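Local coordinates for Non-structural protein 2 (Human rotavirus C, PDB 2GU0), which probably takes part in replication and packaging of the viral genome, as a homooctamer that binds single-stranded RNA and hydrolyses nucleoside triphosphates, at residues Ile166-Tyr171 with Asp182-Thr187; Ile186-Lys191 with Gly219-Arg224; Leu111-Cys116 with Ser172-Leu177. All coordinates share one frame; numbering follows the deposited sequence.

Contact 1: Ile166-Tyr171 with Asp182-Thr187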
loop_
_atom_site.group_PDB
_atom_site.type_symbol
_atom_site.label_atom_id
_atom_site.label_comp_id
_atom_site.label_asym_id
_atom_site.label_seq_id
_atom_site.Cartn_x
_atom_site.Cartn_y
_atom_site.Cartn_z
ATOM N N ILE A 166 -14.025 -9.572 37.097
ATOM C CA ILE A 166 -15.045 -9.589 36.054
ATOM C C ILE A 166 -14.355 -9.477 34.696
ATOM O O ILE A 166 -13.578 -8.563 34.467
ATOM C CB ILE A 166 -16.045 -8.421 36.206
ATOM C CG1 ILE A 166 -16.745 -8.494 37.554
ATOM C CG2 ILE A 166 -17.103 -8.502 35.123
ATOM C CD1 ILE A 166 -17.789 -7.418 37.732
ATOM N N THR A 167 -14.626 -10.414 33.801
ATOM C CA THR A 167 -14.018 -10.397 32.475
ATOM C C THR A 167 -15.080 -10.337 31.396
ATOM O O THR A 167 -16.140 -10.935 31.534
ATOM C CB THR A 167 -13.176 -11.643 32.251
ATOM O OG1 THR A 167 -13.921 -12.788 32.672
ATOM C CG2 THR A 167 -11.869 -11.554 33.039
ATOM N N LYS A 168 -14.802 -9.618 30.315
ATOM C CA LYS A 168 -15.779 -9.495 29.241
ATOM C C LYS A 168 -15.768 -10.641 28.228
ATOM O O LYS A 168 -14.736 -10.967 27.654
ATOM C CB LYS A 168 -15.592 -8.160 28.515
ATOM C CG LYS A 168 -16.279 -8.099 27.169
ATOM C CD LYS A 168 -16.182 -6.719 26.564
ATOM C CE LYS A 168 -17.244 -5.803 27.124
ATOM N NZ LYS A 168 -18.606 -6.328 26.808
ATOM N N LEU A 169 -16.934 -11.246 28.027
ATOM C CA LEU A 169 -17.104 -12.339 27.078
ATOM C C LEU A 169 -17.718 -11.734 25.827
ATOM O O LEU A 169 -18.925 -11.452 25.764
ATOM C CB LEU A 169 -18.013 -13.425 27.665
ATOM C CG LEU A 169 -17.342 -14.154 28.833
ATOM C CD1 LEU A 169 -18.269 -15.160 29.485
ATOM C CD2 LEU A 169 -16.108 -14.838 28.306
ATOM N N ASP A 170 -16.858 -11.513 24.840
ATOM C CA ASP A 170 -17.261 -10.910 23.590
ATOM C C ASP A 170 -17.039 -11.913 22.485
ATOM O O ASP A 170 -15.911 -12.151 22.069
ATOM C CB ASP A 170 -16.422 -9.666 23.322
ATOM C CG ASP A 170 -16.998 -8.803 22.227
ATOM O OD1 ASP A 170 -16.293 -7.867 21.788
ATOM O OD2 ASP A 170 -18.155 -9.054 21.814
ATOM N N TYR A 171 -18.127 -12.497 22.009
ATOM C CA TYR A 171 -18.059 -13.492 20.965
ATOM C C TYR A 171 -18.269 -12.845 19.616
ATOM O O TYR A 171 -17.915 -13.408 18.586
ATOM C CB TYR A 171 -19.123 -14.552 21.232
ATOM C CG TYR A 171 -18.922 -15.233 22.565
ATOM C CD1 TYR A 171 -19.954 -15.337 23.489
ATOM C CD2 TYR A 171 -17.681 -15.758 22.907
ATOM C CE1 TYR A 171 -19.745 -15.954 24.730
ATOM C CE2 TYR A 171 -17.459 -16.373 24.133
ATOM C CZ TYR A 171 -18.488 -16.471 25.039
ATOM O OH TYR A 171 -18.252 -17.099 26.238
ATOM N N ASP A 182 -24.376 -10.517 24.929
ATOM C CA ASP A 182 -23.683 -9.494 25.711
ATOM C C ASP A 182 -23.497 -10.090 27.109
ATOM O O ASP A 182 -24.408 -10.054 27.935
ATOM C CB ASP A 182 -24.573 -8.239 25.763
ATOM C CG ASP A 182 -23.874 -7.024 26.361
ATOM O OD1 ASP A 182 -23.539 -7.026 27.563
ATOM O OD2 ASP A 182 -23.666 -6.046 25.617
ATOM N N GLU A 183 -22.325 -10.649 27.380
ATOM C CA GLU A 183 -22.096 -11.256 28.682
ATOM C C GLU A 183 -20.749 -10.916 29.300
ATOM O O GLU A 183 -19.851 -10.437 28.624
ATOM C CB GLU A 183 -22.178 -12.777 28.567
ATOM C CG GLU A 183 -23.372 -13.300 27.808
ATOM C CD GLU A 183 -23.331 -14.806 27.658
ATOM O OE1 GLU A 183 -22.415 -15.296 26.977
ATOM O OE2 GLU A 183 -24.198 -15.507 28.218
ATOM N N TYR A 184 -20.634 -11.175 30.598
ATOM C CA TYR A 184 -19.397 -10.988 31.347
ATOM C C TYR A 184 -19.308 -12.199 32.260
ATOM O O TYR A 184 -20.305 -12.897 32.468
ATOM C CB TYR A 184 -19.429 -9.726 32.208
ATOM C CG TYR A 184 -19.596 -8.454 31.431
ATOM C CD1 TYR A 184 -20.843 -8.093 30.931
ATOM C CD2 TYR A 184 -18.520 -7.601 31.203
ATOM C CE1 TYR A 184 -21.021 -6.911 30.227
ATOM C CE2 TYR A 184 -18.685 -6.418 30.501
ATOM C CZ TYR A 184 -19.942 -6.081 30.017
ATOM O OH TYR A 184 -20.153 -4.919 29.327
ATOM N N LYS A 185 -18.129 -12.459 32.808
ATOM C CA LYS A 185 -17.976 -13.597 33.703
ATOM C C LYS A 185 -17.291 -13.222 35.017
ATOM O O LYS A 185 -16.267 -12.537 35.030
ATOM C CB LYS A 185 -17.195 -14.718 33.015
ATOM C CG LYS A 185 -17.165 -16.009 33.824
ATOM C CD LYS A 185 -16.360 -17.124 33.160
ATOM C CE LYS A 185 -17.053 -17.684 31.937
ATOM N NZ LYS A 185 -16.314 -18.852 31.395
ATOM N N ILE A 186 -17.875 -13.681 36.121
ATOM C CA ILE A 186 -17.347 -13.442 37.461
ATOM C C ILE A 186 -16.675 -14.723 37.928
ATOM O O ILE A 186 -17.288 -15.779 37.919
ATOM C CB ILE A 186 -18.479 -13.155 38.441
ATOM C CG1 ILE A 186 -19.360 -12.028 37.917
ATOM C CG2 ILE A 186 -17.916 -12.808 39.792
ATOM C CD1 ILE A 186 -20.590 -11.820 38.766
ATOM N N THR A 187 -15.420 -14.652 38.336
ATOM C CA THR A 187 -14.738 -15.854 38.810
ATOM C C THR A 187 -13.996 -15.486 40.071
ATOM O O THR A 187 -13.490 -14.382 40.164
ATOM C CB THR A 187 -13.713 -16.388 37.773
ATOM O OG1 THR A 187 -12.684 -15.415 37.567
ATOM C CG2 THR A 187 -14.383 -16.665 36.454
#

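Contact 2: Ile186-Lys191 with Gly219-Arg224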
loop_
_atom_site.group_PDB
_atom_site.type_symbol
_atom_site.label_atom_id
_atom_site.label_comp_id
_atom_site.label_asym_id
_atom_site.label_seq_id
_atom_site.Cartn_x
_atom_site.Cartn_y
_atom_site.Cartn_z
ATOM N N ILE A 186 -17.875 -13.681 36.121
ATOM C CA ILE A 186 -17.347 -13.442 37.461
ATOM C C ILE A 186 -16.675 -14.723 37.928
ATOM O O ILE A 186 -17.288 -15.779 37.919
ATOM C CB ILE A 186 -18.479 -13.155 38.441
ATOM C CG1 ILE A 186 -19.360 -12.028 37.917
ATOM C CG2 ILE A 186 -17.916 -12.808 39.792
ATOM C CD1 ILE A 186 -20.590 -11.820 38.766
ATOM N N THR A 187 -15.420 -14.652 38.336
ATOM C CA THR A 187 -14.738 -15.854 38.810
ATOM C C THR A 187 -13.996 -15.486 40.071
ATOM O O THR A 187 -13.490 -14.382 40.164
ATOM C CB THR A 187 -13.713 -16.388 37.773
ATOM O OG1 THR A 187 -12.684 -15.415 37.567
ATOM C CG2 THR A 187 -14.383 -16.665 36.454
ATOM N N ILE A 188 -13.940 -16.387 41.048
ATOM C CA ILE A 188 -13.207 -16.101 42.287
ATOM C C ILE A 188 -11.715 -16.298 42.031
ATOM O O ILE A 188 -11.320 -17.147 41.226
ATOM C CB ILE A 188 -13.643 -17.024 43.450
ATOM C CG1 ILE A 188 -13.590 -18.489 43.005
ATOM C CG2 ILE A 188 -15.023 -16.630 43.935
ATOM C CD1 ILE A 188 -14.187 -19.464 44.003
ATOM N N ASN A 189 -10.880 -15.525 42.708
ATOM C CA ASN A 189 -9.449 -15.647 42.492
ATOM C C ASN A 189 -8.840 -16.807 43.265
ATOM O O ASN A 189 -7.746 -17.264 42.946
ATOM C CB ASN A 189 -8.745 -14.340 42.868
ATOM C CG ASN A 189 -9.392 -13.122 42.221
ATOM O OD1 ASN A 189 -9.763 -13.158 41.055
ATOM N ND2 ASN A 189 -9.524 -12.039 42.980
ATOM N N THR A 190 -9.571 -17.283 44.269
ATOM C CA THR A 190 -9.129 -18.373 45.137
ATOM C C THR A 190 -10.332 -19.088 45.735
ATOM O O THR A 190 -11.349 -18.459 46.028
ATOM C CB THR A 190 -8.298 -17.826 46.293
ATOM O OG1 THR A 190 -7.012 -17.435 45.814
ATOM C CG2 THR A 190 -8.149 -18.858 47.379
ATOM N N LYS A 191 -10.211 -20.397 45.934
ATOM C CA LYS A 191 -11.303 -21.178 46.505
ATOM C C LYS A 191 -11.478 -20.899 47.994
ATOM O O LYS A 191 -12.099 -21.694 48.702
ATOM C CB LYS A 191 -11.057 -22.678 46.308
ATOM C CG LYS A 191 -11.197 -23.193 44.875
ATOM C CD LYS A 191 -10.889 -24.694 44.810
ATOM C CE LYS A 191 -11.141 -25.279 43.428
ATOM N NZ LYS A 191 -10.959 -26.758 43.401
ATOM N N GLY A 219 -24.419 -23.863 38.282
ATOM C CA GLY A 219 -24.088 -24.908 39.232
ATOM C C GLY A 219 -22.664 -24.900 39.760
ATOM O O GLY A 219 -22.428 -25.282 40.906
ATOM N N LYS A 220 -21.709 -24.475 38.938
ATOM C CA LYS A 220 -20.310 -24.436 39.353
ATOM C C LYS A 220 -20.014 -23.216 40.224
ATOM O O LYS A 220 -20.930 -22.507 40.633
ATOM C CB LYS A 220 -19.421 -24.406 38.123
ATOM C CG LYS A 220 -19.799 -25.424 37.064
ATOM C CD LYS A 220 -19.630 -26.838 37.570
ATOM C CE LYS A 220 -19.646 -27.820 36.411
ATOM N NZ LYS A 220 -18.468 -27.645 35.516
ATOM N N ARG A 221 -18.741 -22.972 40.519
ATOM C CA ARG A 221 -18.382 -21.814 41.334
ATOM C C ARG A 221 -17.817 -20.659 40.510
ATOM O O ARG A 221 -16.706 -20.187 40.754
ATOM C CB ARG A 221 -17.382 -22.198 42.424
ATOM C CG ARG A 221 -17.954 -23.099 43.505
ATOM C CD ARG A 221 -16.880 -23.464 44.519
ATOM N NE ARG A 221 -16.475 -22.306 45.307
ATOM C CZ ARG A 221 -15.387 -22.260 46.071
ATOM N NH1 ARG A 221 -14.579 -23.310 46.154
ATOM N NH2 ARG A 221 -15.115 -21.159 46.761
ATOM N N HIS A 222 -18.583 -20.235 39.513
ATOM C CA HIS A 222 -18.231 -19.107 38.664
ATOM C C HIS A 222 -19.573 -18.590 38.163
ATOM O O HIS A 222 -20.554 -19.330 38.133
ATOM C CB HIS A 222 -17.272 -19.514 37.522
ATOM C CG HIS A 222 -17.926 -20.201 36.364
ATOM N ND1 HIS A 222 -17.735 -21.539 36.091
ATOM C CD2 HIS A 222 -18.719 -19.725 35.373
ATOM C CE1 HIS A 222 -18.379 -21.855 34.980
ATOM N NE2 HIS A 222 -18.983 -20.772 34.523
ATOM N N TRP A 223 -19.634 -17.323 37.783
ATOM C CA TRP A 223 -20.909 -16.743 37.383
ATOM C C TRP A 223 -20.935 -15.961 36.082
ATOM O O TRP A 223 -19.936 -15.392 35.649
ATOM C CB TRP A 223 -21.411 -15.861 38.529
ATOM C CG TRP A 223 -21.409 -16.589 39.825
ATOM C CD1 TRP A 223 -22.431 -17.306 40.355
ATOM C CD2 TRP A 223 -20.292 -16.782 40.694
ATOM N NE1 TRP A 223 -22.024 -17.942 41.499
ATOM C CE2 TRP A 223 -20.712 -17.638 41.730
ATOM C CE3 TRP A 223 -18.969 -16.321 40.692
ATOM C CZ2 TRP A 223 -19.861 -18.049 42.762
ATOM C CZ3 TRP A 223 -18.115 -16.729 41.718
ATOM C CH2 TRP A 223 -18.567 -17.589 42.741
ATOM N N ARG A 224 -22.106 -15.931 35.463
ATOM C CA ARG A 224 -22.272 -15.213 34.214
ATOM C C ARG A 224 -23.279 -14.064 34.359
ATOM O O ARG A 224 -24.402 -14.262 34.811
ATOM C CB ARG A 224 -22.717 -16.190 33.111
ATOM C CG ARG A 224 -22.624 -15.615 31.700
ATOM C CD ARG A 224 -22.771 -16.684 30.624
ATOM N NE ARG A 224 -21.631 -17.592 30.604
ATOM C CZ ARG A 224 -20.837 -17.790 29.550
ATOM N NH1 ARG A 224 -21.050 -17.135 28.410
ATOM N NH2 ARG A 224 -19.833 -18.661 29.634
#

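Contact 3: Leu111-Cys116 with Ser172-Leu177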
loop_
_atom_site.group_PDB
_atom_site.type_symbol
_atom_site.label_atom_id
_atom_site.label_comp_id
_atom_site.label_asym_id
_atom_site.label_seq_id
_atom_site.Cartn_x
_atom_site.Cartn_y
_atom_site.Cartn_z
ATOM N N LEU A 111 -12.851 -22.004 24.220
ATOM C CA LEU A 111 -11.501 -22.322 23.755
ATOM C C LEU A 111 -10.955 -21.222 22.877
ATOM O O LEU A 111 -9.758 -20.911 22.929
ATOM C CB LEU A 111 -11.483 -23.635 22.974
ATOM C CG LEU A 111 -11.694 -24.882 23.822
ATOM C CD1 LEU A 111 -11.862 -26.083 22.930
ATOM C CD2 LEU A 111 -10.510 -25.055 24.756
ATOM N N GLU A 112 -11.828 -20.638 22.059
ATOM C CA GLU A 112 -11.397 -19.576 21.172
ATOM C C GLU A 112 -10.873 -18.428 22.008
ATOM O O GLU A 112 -9.944 -17.741 21.604
ATOM C CB GLU A 112 -12.539 -19.118 20.263
ATOM C CG GLU A 112 -12.326 -17.735 19.666
ATOM C CD GLU A 112 -12.510 -17.674 18.159
ATOM O OE1 GLU A 112 -13.352 -18.416 17.620
ATOM O OE2 GLU A 112 -11.823 -16.859 17.512
ATOM N N ASN A 113 -11.451 -18.209 23.181
ATOM C CA ASN A 113 -10.944 -17.133 24.012
ATOM C C ASN A 113 -9.623 -17.536 24.640
ATOM O O ASN A 113 -8.710 -16.713 24.725
ATOM C CB ASN A 113 -11.951 -16.729 25.086
ATOM C CG ASN A 113 -12.844 -15.598 24.636
ATOM O OD1 ASN A 113 -12.437 -14.764 23.825
ATOM N ND2 ASN A 113 -14.057 -15.545 25.170
ATOM N N LEU A 114 -9.503 -18.793 25.070
ATOM C CA LEU A 114 -8.239 -19.233 25.654
ATOM C C LEU A 114 -7.101 -19.002 24.658
ATOM O O LEU A 114 -6.007 -18.613 25.056
ATOM C CB LEU A 114 -8.290 -20.703 26.059
ATOM C CG LEU A 114 -9.095 -21.046 27.319
ATOM C CD1 LEU A 114 -9.146 -22.546 27.494
ATOM C CD2 LEU A 114 -8.472 -20.414 28.527
ATOM N N LEU A 115 -7.364 -19.226 23.370
ATOM C CA LEU A 115 -6.354 -19.004 22.331
ATOM C C LEU A 115 -5.799 -17.585 22.393
ATOM O O LEU A 115 -4.598 -17.376 22.230
ATOM C CB LEU A 115 -6.931 -19.218 20.932
ATOM C CG LEU A 115 -7.179 -20.630 20.413
ATOM C CD1 LEU A 115 -7.753 -20.533 19.005
ATOM C CD2 LEU A 115 -5.885 -21.421 20.420
ATOM N N CYS A 116 -6.679 -16.612 22.614
ATOM C CA CYS A 116 -6.260 -15.223 22.707
ATOM C C CYS A 116 -5.429 -15.021 23.955
ATOM O O CYS A 116 -4.412 -14.339 23.920
ATOM C CB CYS A 116 -7.477 -14.295 22.731
ATOM S SG CYS A 116 -8.416 -14.307 21.166
ATOM N N SER A 172 -18.827 -11.642 19.633
ATOM C CA SER A 172 -19.115 -10.906 18.412
ATOM C C SER A 172 -18.002 -10.928 17.363
ATOM O O SER A 172 -18.289 -10.858 16.169
ATOM C CB SER A 172 -19.457 -9.457 18.750
ATOM O OG SER A 172 -18.279 -8.696 18.949
ATOM N N ASN A 173 -16.742 -11.030 17.786
ATOM C CA ASN A 173 -15.641 -11.035 16.817
ATOM C C ASN A 173 -14.903 -12.356 16.596
ATOM O O ASN A 173 -13.878 -12.388 15.918
ATOM C CB ASN A 173 -14.617 -9.958 17.183
ATOM C CG ASN A 173 -15.082 -8.563 16.804
ATOM O OD1 ASN A 173 -15.374 -8.292 15.633
ATOM N ND2 ASN A 173 -15.152 -7.668 17.794
ATOM N N HIS A 174 -15.417 -13.439 17.164
ATOM C CA HIS A 174 -14.792 -14.744 17.001
ATOM C C HIS A 174 -14.809 -15.216 15.554
ATOM O O HIS A 174 -15.776 -14.972 14.835
ATOM C CB HIS A 174 -15.516 -15.770 17.858
ATOM C CG HIS A 174 -15.164 -15.694 19.304
ATOM N ND1 HIS A 174 -15.626 -16.603 20.228
ATOM C CD2 HIS A 174 -14.351 -14.850 19.978
ATOM C CE1 HIS A 174 -15.104 -16.326 21.408
ATOM N NE2 HIS A 174 -14.328 -15.267 21.283
ATOM N N LYS A 175 -13.748 -15.895 15.122
ATOM C CA LYS A 175 -13.720 -16.404 13.757
ATOM C C LYS A 175 -14.378 -17.796 13.646
ATOM O O LYS A 175 -14.867 -18.174 12.583
ATOM C CB LYS A 175 -12.283 -16.439 13.217
ATOM C CG LYS A 175 -11.833 -15.130 12.564
ATOM C CD LYS A 175 -10.577 -15.306 11.666
ATOM C CE LYS A 175 -10.861 -15.914 10.262
ATOM N NZ LYS A 175 -9.609 -16.159 9.465
ATOM N N LEU A 176 -14.418 -18.545 14.746
ATOM C CA LEU A 176 -15.015 -19.878 14.732
ATOM C C LEU A 176 -16.541 -19.888 14.744
ATOM O O LEU A 176 -17.162 -20.286 13.764
ATOM C CB LEU A 176 -14.473 -20.720 15.896
ATOM C CG LEU A 176 -13.014 -21.175 15.768
ATOM C CD1 LEU A 176 -12.642 -22.078 16.934
ATOM C CD2 LEU A 176 -12.831 -21.924 14.458
ATOM N N LEU A 177 -17.145 -19.450 15.842
ATOM C CA LEU A 177 -18.597 -19.420 15.944
ATOM C C LEU A 177 -19.059 -18.081 16.480
ATOM O O LEU A 177 -19.403 -17.962 17.656
ATOM C CB LEU A 177 -19.080 -20.524 16.868
ATOM C CG LEU A 177 -18.632 -21.941 16.502
ATOM C CD1 LEU A 177 -19.013 -22.900 17.626
ATOM C CD2 LEU A 177 -19.273 -22.371 15.189
#

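Contact 1: Ile166-Tyr171 with Asp182-Thr187
Thr167 and Lys185 form one of the hydrogen-bonded pairs of this antiparallel ladder. Thr167 N reaches Lys185 O at 3.0 Å, and Lys185 N returns to Thr167 O at 2.8 Å. Two residues on, Leu169 N meets Glu183 O at 3.1 Å. Lys185 O also receives a weak bond from Thr167 OG1.

Apolar contacts divide between the two faces. On the face of Ile166, Tyr184 and Ile186, Ile166 CG2 lies 3.9 Å from Tyr184 CB. On the other, Leu169 CD1 sits 3.7 Å from Lys185 CB and is equally near CE, resting on the aliphatic part of the lysine.

Polar side-chain contacts are fewer. The Lys168 chain bends at chi3 (-82°), which turns CE toward the Tyr184 ring, and a second bend at chi4 leaves NZ 3.3 Å from Tyr184 OH, a weak bond. Glu183 OE1 touches the edge of Tyr171 at CE1 (3.6 Å), though its main partner is Arg224, in a salt bridge. Lys185, probably an ATP-binding residue, forms salt bridges through NZ with Glu153 and Glu147.

The hairpin lies inside a larger sheet, with strand 157-160 beside 164-170 and strand 222-227 beside 182-188. Helix 196-209 packs Phe202 against Ile166 and Ile186, while helix 108-119 brings Asn113 to Leu169 and Tyr171.

Contact 2: Ile186-Lys191 with Gly219-Arg224
Trp223 and Ile186 face each other as an antiparallel hydrogen-bonded pair, and together with Arg221 they bury more surface here than any other residue. Both backbone bonds of the pair are nearly straight: Ile186 N to Trp223 O is 2.7 Å, and Trp223 N to Ile186 O is 2.8 Å with an angle of 175° at the hydrogen. The short strand segments run at 170° to each other, an antiparallel pairing.

The side chains of the pair cross at about a right angle. Ile186 CG2 stands anti to its backbone N and meets the benzo part of the indole at Trp223 CE3, 3.8 Å away. Farther round the same six-membered ring, Ile188 CG2 approaches the edge close to the ring plane, 3.8 Å from Trp223 CZ3. The tryptophan is thus held by two isoleucines of one strand, and Phe261 adds an edge-to-face ring contact.

Arg221 works beyond the end of the ladder. A bend at chi3 (69°) turns its NE to within 3.9 Å of Ile188 CD1, and the guanidinium lies beneath Ile188, whose CD1 is 3.2 Å above the plane, displaced toward the rim nearest NH2. Lys191 crosses the arginine at about a right angle, its CB 3.6 Å from Arg221 NH1. This is contact of aliphatic carbon with a cation; the lysine ammonium group stays apart.

Between Arg221 and Trp223 comes His222, which touches Thr187 with its CB (4.2 Å to Thr187 CG2). His222 is the predicted active-site histidine for NTPase and RTPase activity, and His218, Gly219, Lys220 and Arg224 are predicted ATP ligands. Pairing of the histidine-bearing strand with a central sheet strand fits the HIT-like fold and its HIT motif.

Contact 3: Leu111-Cys116 with Ser172-Leu177
Glu112, on helix 108-119, and His174, in an irregular loop, are the closest backbone pair, with 7.2 Å between their CA atoms, too far for backbone-to-backbone bonds, so helix side chains reach the ring and backbone of the loop. Glu112 does most of the bridging. Its CG stands anti to the backbone N, and this sends the chain across the His174 ring: CG lies 3.4 Å from the ring centroid and only 2° off the normal, a CH-pi contact over the middle of the face. The carboxylate stacks nearly parallel over the CB-CG side of the imidazole, its plane 9° from that of the ring.

The same carboxylate accepts two consecutive backbone N-H groups. Leu176 N reaches Glu112 OE1 at 3.1 Å, using the syn lone pair. Lys175 N reaches Glu112 OE2 at 3.2 Å, also on the syn side but out of the carboxylate plane. Gripping both oxygens this way fixes the rotation of the group, and Gln75 NE2 adds a further bond to OE2. The carboxylate is buried, and these donors would be expected to help stabilise its negative charge.

The loop 172-177 connects strands 164-170 and 182-188 of the C-terminal, HIT-like part of the chain, whereas helix 108-119 belongs to the N-terminal family region; the contact therefore links the two family regions. Val108, a predicted ATP ligand at the start of that helix, packs against Leu176 and Leu177.

At the other end of the imidazole, Asn113 OD1 approaches the ring edge near its plane and receives a weak bond from His174 NE2 at 3.2 Å. The amide is turned 77° from the ring. Its ND2 has a stronger partner in Glu153, and Tyr171 meets the His174 ring with the two planes steeply inclined.

Overall arrangement
Contacts 1 and 2 are neighbouring ladders of one antiparallel sheet, sharing strand 182-188 and its residues Ile186 and Thr187. Contact 1 is largely buried; contact 2 is buried at its ladder but runs out to exposed Lys191. The Glu183-Arg224 salt bridge connects the two. Contact 3, partly buried, lacks strand pairing: a helix side chain binds loop amides, so polar side-chain bonds replace the backbone ladder. It touches contact 1 where Asn113 packs on Tyr171 and Leu169, but stays about 8 Å from contact 2 at the nearest atoms, on the opposite side of the chain's centre.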